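Local coordinates for lactaldehyde dehydrogenase (Escherichia coli, PDB 2IMP) that catalyses the irreversible NAD-dependent oxidation of L-lactaldehyde to L-lactate, and also oxidises glycolaldehyde, as a homotetramer of the aldehyde dehydrogenase family, at the interface of chains A and B. Coordinates in Å, arbitrary orientation; residue numbers count along the deposited sequence, not the author numbering. Chains: chain A/B, Lactaldehyde dehydrogenase.

The interface of chains A and B. Residues chain A 427-428, 430, 435; chain B 139, 141, 473, 475.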
loop_
_atom_site.group_PDB
_atom_site.type_symbol
_atom_site.label_atom_id
_atom_site.label_comp_id
_atom_site.label_asym_id
_atom_site.label_seq_id
_atom_site.Cartn_x
_atom_site.Cartn_y
_atom_site.Cartn_z
ATOM N N ILE A 427 14.212 -17.363 11.450
ATOM C CA ILE A 427 13.101 -16.572 10.948
ATOM C C ILE A 427 12.309 -17.338 9.876
ATOM O O ILE A 427 11.081 -17.420 9.919
ATOM C CB ILE A 427 13.602 -15.245 10.333
ATOM C CG1 ILE A 427 14.145 -14.335 11.438
ATOM C CG2 ILE A 427 12.479 -14.563 9.559
ATOM C CD1 ILE A 427 14.817 -13.082 10.921
ATOM N N LYS A 428 13.039 -17.903 8.923
ATOM C CA LYS A 428 12.423 -18.669 7.853
ATOM C C LYS A 428 11.777 -19.994 8.331
ATOM O O LYS A 428 10.732 -20.390 7.834
ATOM C CB LYS A 428 13.462 -18.965 6.762
ATOM C CG LYS A 428 12.876 -19.608 5.509
ATOM C CD LYS A 428 13.907 -19.725 4.389
ATOM C CE LYS A 428 13.263 -20.211 3.090
ATOM N NZ LYS A 428 14.222 -20.246 1.938
ATOM N N LEU A 430 10.799 -20.828 11.704
ATOM C CA LEU A 430 9.792 -20.692 12.756
ATOM C C LEU A 430 8.372 -20.327 12.245
ATOM O O LEU A 430 8.173 -19.297 11.597
ATOM C CB LEU A 430 10.263 -19.657 13.791
ATOM C CG LEU A 430 11.401 -20.156 14.693
ATOM C CD1 LEU A 430 11.968 -19.032 15.538
ATOM C CD2 LEU A 430 10.870 -21.264 15.582
ATOM N N THR A 435 8.277 -13.322 15.976
ATOM C CA THR A 435 9.582 -13.851 16.327
ATOM C C THR A 435 10.518 -12.763 16.878
ATOM O O THR A 435 10.892 -11.833 16.159
ATOM C CB THR A 435 10.288 -14.518 15.121
ATOM O OG1 THR A 435 9.522 -15.637 14.664
ATOM C CG2 THR A 435 11.675 -15.013 15.531
ATOM N N PHE B 139 6.813 -10.212 7.453
ATOM C CA PHE B 139 6.812 -11.086 6.292
ATOM C C PHE B 139 5.448 -11.713 6.001
ATOM O O PHE B 139 4.657 -11.957 6.912
ATOM C CB PHE B 139 7.794 -12.249 6.471
ATOM C CG PHE B 139 9.223 -11.840 6.664
ATOM C CD1 PHE B 139 9.691 -11.465 7.918
ATOM C CD2 PHE B 139 10.120 -11.885 5.597
ATOM C CE1 PHE B 139 11.036 -11.163 8.119
ATOM C CE2 PHE B 139 11.468 -11.583 5.785
ATOM C CZ PHE B 139 11.927 -11.219 7.049
ATOM N N ARG B 141 3.716 -14.997 4.866
ATOM C CA ARG B 141 3.944 -16.429 4.708
ATOM C C ARG B 141 2.693 -17.201 4.283
ATOM O O ARG B 141 1.577 -16.720 4.456
ATOM C CB ARG B 141 4.438 -17.043 6.026
ATOM C CG ARG B 141 5.571 -16.308 6.722
ATOM C CD ARG B 141 6.848 -16.326 5.908
ATOM N NE ARG B 141 7.996 -15.928 6.720
ATOM C CZ ARG B 141 9.202 -15.639 6.234
ATOM N NH1 ARG B 141 9.429 -15.693 4.928
ATOM N NH2 ARG B 141 10.185 -15.297 7.060
ATOM N N GLN B 473 4.133 -12.837 9.636
ATOM C CA GLN B 473 5.143 -13.190 10.612
ATOM C C GLN B 473 5.919 -11.909 10.953
ATOM O O GLN B 473 6.698 -11.407 10.134
ATOM C CB GLN B 473 6.124 -14.262 10.108
ATOM C CG GLN B 473 7.331 -14.428 11.063
ATOM C CD GLN B 473 8.383 -15.408 10.569
ATOM O OE1 GLN B 473 8.572 -15.576 9.366
ATOM N NE2 GLN B 473 9.088 -16.047 11.502
ATOM N N VAL B 475 8.717 -9.979 12.726
ATOM C CA VAL B 475 10.018 -10.169 13.334
ATOM C C VAL B 475 10.610 -8.905 13.985
ATOM O O VAL B 475 10.798 -7.878 13.327
ATOM C CB VAL B 475 11.040 -10.695 12.299
ATOM C CG1 VAL B 475 12.379 -10.964 12.977
ATOM C CG2 VAL B 475 10.504 -11.970 11.648
HETATM O O HOH W 1 8.269 -18.505 9.035
#
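B:Gln473, on strand 470-478, reaches across the subunit interface of the homotetramer to the C-terminal end of helix 420-429 and to strand 434-437 of chain A. Two hydrogen bonds leave its amide nitrogen: NE2 of B:Gln473 donates to the backbone O of A:Ile427 at 2.9 Å, approaching on a lone pair in the carbonyl plane. NE2 of B:Gln473 also donates to the side-chain hydroxyl OG1 of A:Thr435 at 3.2 Å. Both acceptors lie close to the plane of the glutamine amide (7° and 11° out of it), so that helix and strand are tied to one group. CG of the glutamine points away from the backbone N (chi1 170°) and the chain runs on extended, carrying the amide across to chain A. On its own side, B:Arg141 grips the amide oxygen OE1 of B:Gln473 side-on, NE at 2.7 Å and NH2 at 2.8 Å, both with OE1 in the guanidinium plane; this fixes the amide flip and directs NE2 at chain A. Replacing the glutamine with a leucine would probably leave the A:Ile427 carbonyl and the A:Thr435 hydroxyl without this donor, and B:Arg141 NE and NH2 without this acceptor. A parallel beta bridge pairs A:Thr435 with B:Val475, joining the sheets of the two subunits. In the apolar packing, A:Ile427 sends CD1 to CG1 of B:Val475 at 3.8 Å, while its CG2 meets CE1 of B:Phe139 and lies at the edge of the B:Arg141 guanidinium. One face of that guanidinium rests over CB of B:Phe139, a second-shell support. A water bridges the chains, its oxygen 3.0 Å from OE1 of B:Gln473 and also near the backbone O of A:Ile427. The same water oxygen lies 2.7 Å from the backbone O of A:Leu430.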